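Local structure of prenyltransference for protein (Lavandula lanata, 5HC8) at residues N44-I48 with F220-E225. The protein probably catalyses head-to-middle condensation of two dimethylallyl diphosphate molecules to lavandulyl diphosphate, using a cis-prenyltransferase-type fold. Numbering follows the deposited sequence.
Sequences NWKHI and FPDFGE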
loop_
_atom_site.group_PDB
_atom_site.type_symbol
_atom_site.label_atom_id
_atom_site.label_comp_id
_atom_site.label_asym_id
_atom_site.label_seq_id
_atom_site.Cartn_x
_atom_site.Cartn_y
_atom_site.Cartn_z
ATOM N N ASN A 44 -22.243 -4.011 -13.806
ATOM C CA ASN A 44 -21.289 -5.110 -13.934
ATOM C C ASN A 44 -21.097 -5.881 -12.645
ATOM O O ASN A 44 -20.686 -7.036 -12.680
ATOM C CB ASN A 44 -19.913 -4.608 -14.408
ATOM C CG ASN A 44 -19.945 -3.935 -15.754
ATOM O OD1 ASN A 44 -19.103 -3.103 -16.081
ATOM N ND2 ASN A 44 -20.929 -4.270 -16.540
ATOM N N TRP A 45 -21.332 -5.239 -11.503
ATOM C CA TRP A 45 -20.971 -5.855 -10.215
ATOM C C TRP A 45 -21.571 -7.235 -9.995
ATOM O O TRP A 45 -20.898 -8.153 -9.552
ATOM C CB TRP A 45 -21.298 -4.960 -9.072
ATOM C CG TRP A 45 -20.599 -3.655 -8.982
ATOM C CD1 TRP A 45 -19.730 -3.101 -9.871
ATOM C CD2 TRP A 45 -20.769 -2.705 -7.965
ATOM N NE1 TRP A 45 -19.322 -1.913 -9.431
ATOM C CE2 TRP A 45 -19.963 -1.614 -8.278
ATOM C CE3 TRP A 45 -21.576 -2.645 -6.825
ATOM C CZ2 TRP A 45 -19.926 -0.468 -7.511
ATOM C CZ3 TRP A 45 -21.520 -1.514 -6.052
ATOM C CH2 TRP A 45 -20.713 -0.451 -6.400
ATOM N N LYS A 46 -22.850 -7.421 -10.363
ATOM C CA LYS A 46 -23.503 -8.670 -10.028
ATOM C C LYS A 46 -22.829 -9.850 -10.735
ATOM O O LYS A 46 -22.689 -10.908 -10.170
ATOM C CB LYS A 46 -25.044 -8.598 -10.276
ATOM C CG LYS A 46 -25.421 -8.360 -11.712
ATOM C CD LYS A 46 -26.935 -8.336 -11.962
ATOM C CE LYS A 46 -27.201 -7.847 -13.401
ATOM N NZ LYS A 46 -26.731 -6.434 -13.674
ATOM N N HIS A 47 -22.404 -9.655 -11.971
ATOM C CA HIS A 47 -21.803 -10.775 -12.740
ATOM C C HIS A 47 -20.396 -11.061 -12.213
ATOM O O HIS A 47 -19.952 -12.202 -12.173
ATOM C CB HIS A 47 -21.694 -10.399 -14.181
ATOM C CG HIS A 47 -22.995 -10.023 -14.785
ATOM N ND1 HIS A 47 -24.038 -10.918 -14.893
ATOM C CD2 HIS A 47 -23.453 -8.838 -15.263
ATOM C CE1 HIS A 47 -25.077 -10.311 -15.439
ATOM N NE2 HIS A 47 -24.747 -9.048 -15.669
ATOM N N ILE A 48 -19.727 -10.008 -11.739
ATOM C CA ILE A 48 -18.407 -10.196 -11.129
ATOM C C ILE A 48 -18.519 -10.957 -9.827
ATOM O O ILE A 48 -17.702 -11.826 -9.548
ATOM C CB ILE A 48 -17.736 -8.828 -10.942
ATOM C CG1 ILE A 48 -17.366 -8.296 -12.328
ATOM C CG2 ILE A 48 -16.461 -8.983 -10.133
ATOM C CD1 ILE A 48 -17.198 -6.820 -12.368
ATOM N N PHE A 220 -13.671 0.696 -16.118
ATOM C CA PHE A 220 -14.489 -0.254 -15.393
ATOM C C PHE A 220 -15.874 -0.540 -16.059
ATOM O O PHE A 220 -16.396 -1.648 -15.904
ATOM C CB PHE A 220 -14.741 0.101 -13.978
ATOM C CG PHE A 220 -15.321 -1.070 -13.192
ATOM C CD1 PHE A 220 -14.502 -2.108 -12.790
ATOM C CD2 PHE A 220 -16.655 -1.140 -12.904
ATOM C CE1 PHE A 220 -15.015 -3.203 -12.141
ATOM C CE2 PHE A 220 -17.161 -2.212 -12.206
ATOM C CZ PHE A 220 -16.338 -3.242 -11.830
ATOM N N PRO A 221 -16.502 0.458 -16.720
ATOM C CA PRO A 221 -17.742 0.054 -17.392
ATOM C C PRO A 221 -17.566 -1.089 -18.424
ATOM O O PRO A 221 -18.555 -1.765 -18.754
ATOM C CB PRO A 221 -18.197 1.347 -18.069
ATOM C CG PRO A 221 -17.750 2.397 -17.166
ATOM C CD PRO A 221 -16.330 1.906 -16.762
ATOM N N ASP A 222 -16.353 -1.275 -18.944
ATOM C CA ASP A 222 -16.036 -2.389 -19.882
ATOM C C ASP A 222 -15.577 -3.676 -19.181
ATOM O O ASP A 222 -15.324 -4.683 -19.842
ATOM C CB ASP A 222 -14.965 -1.949 -20.902
ATOM C CG ASP A 222 -15.459 -0.875 -21.844
ATOM O OD1 ASP A 222 -16.669 -0.905 -22.167
ATOM O OD2 ASP A 222 -14.654 0.027 -22.192
ATOM N N PHE A 223 -15.521 -3.655 -17.850
ATOM C CA PHE A 223 -14.889 -4.700 -17.077
ATOM C C PHE A 223 -15.914 -5.759 -16.759
ATOM O O PHE A 223 -16.914 -5.487 -16.142
ATOM C CB PHE A 223 -14.376 -4.119 -15.749
ATOM C CG PHE A 223 -13.520 -5.047 -14.969
ATOM C CD1 PHE A 223 -14.097 -6.005 -14.147
ATOM C CD2 PHE A 223 -12.134 -4.972 -15.022
ATOM C CE1 PHE A 223 -13.329 -6.878 -13.372
ATOM C CE2 PHE A 223 -11.370 -5.857 -14.258
ATOM C CZ PHE A 223 -11.970 -6.808 -13.444
ATOM N N GLY A 224 -15.658 -6.975 -17.181
ATOM C CA GLY A 224 -16.592 -8.056 -16.930
ATOM C C GLY A 224 -15.979 -9.276 -16.355
ATOM O O GLY A 224 -14.835 -9.261 -15.826
ATOM N N GLU A 225 -16.710 -10.367 -16.501
ATOM C CA GLU A 225 -16.257 -11.633 -15.962
ATOM C C GLU A 225 -14.896 -12.078 -16.548
ATOM O O GLU A 225 -14.076 -12.674 -15.817
ATOM C CB GLU A 225 -17.274 -12.716 -16.133
ATOM C CG GLU A 225 -18.590 -12.405 -15.465
ATOM C CD GLU A 225 -19.586 -13.556 -15.610
ATOM O OE1 GLU A 225 -20.697 -13.251 -16.039
ATOM O OE2 GLU A 225 -19.270 -14.717 -15.260
HETATM O O HOH W 1 -23.050 -13.873 -14.194
#
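Residues 220-225, the turn leading into helix 225-237, wrap against one flank of helix 34-54 at residues 44-48. Phe220 opens the 3-10 turn and turns its ring into the interface: CZ of Phe220 lies 3.7 Å from CD1 of Ile48, and CE2 of Phe220 lies 3.5 Å from NE1 of Trp45. The two aromatics meet rim to rim, with planes at 68°. The 3-10 turn closes with a backbone hydrogen bond from Phe223 N to Phe220 O (2.9 Å), and the Asn44 side chain packs against its backbone. The CA-to-CB bond of Pro221 points away from residues 44-48, and its ring packs on His23 and Trp26; Asp222 accepts a hydrogen bond from Trp26. Phe223 then offers a ring edge to Ile48, with CD1 of Phe223 3.7 Å from CD1 of Ile48, so one methyl touches both phenylalanine rings. Gly224 occupies the N-cap position of helix 225-237, its backbone N hydrogen-bonded to Asp227 OD2. Glu225 bridges through a water to His47 (Glu225 OE1 to water O 3.1 Å, His47 ND1 to water O 3.2 Å), and its OE2 forms a salt bridge with Arg51, one turn further along helix 34-54. Trp45 and Ile48 continue inward onto strand 59-65 of the parallel sheet; Trp45 also meets Tyr84 and Phe87 of helix 74-89, and its side chain is about 6 Å from the bound 2-methylbuta-1,3-diene. The contact thus ties the link between strand 212-215 and helix 225-237 to helix 34-54, beside the substrate pocket.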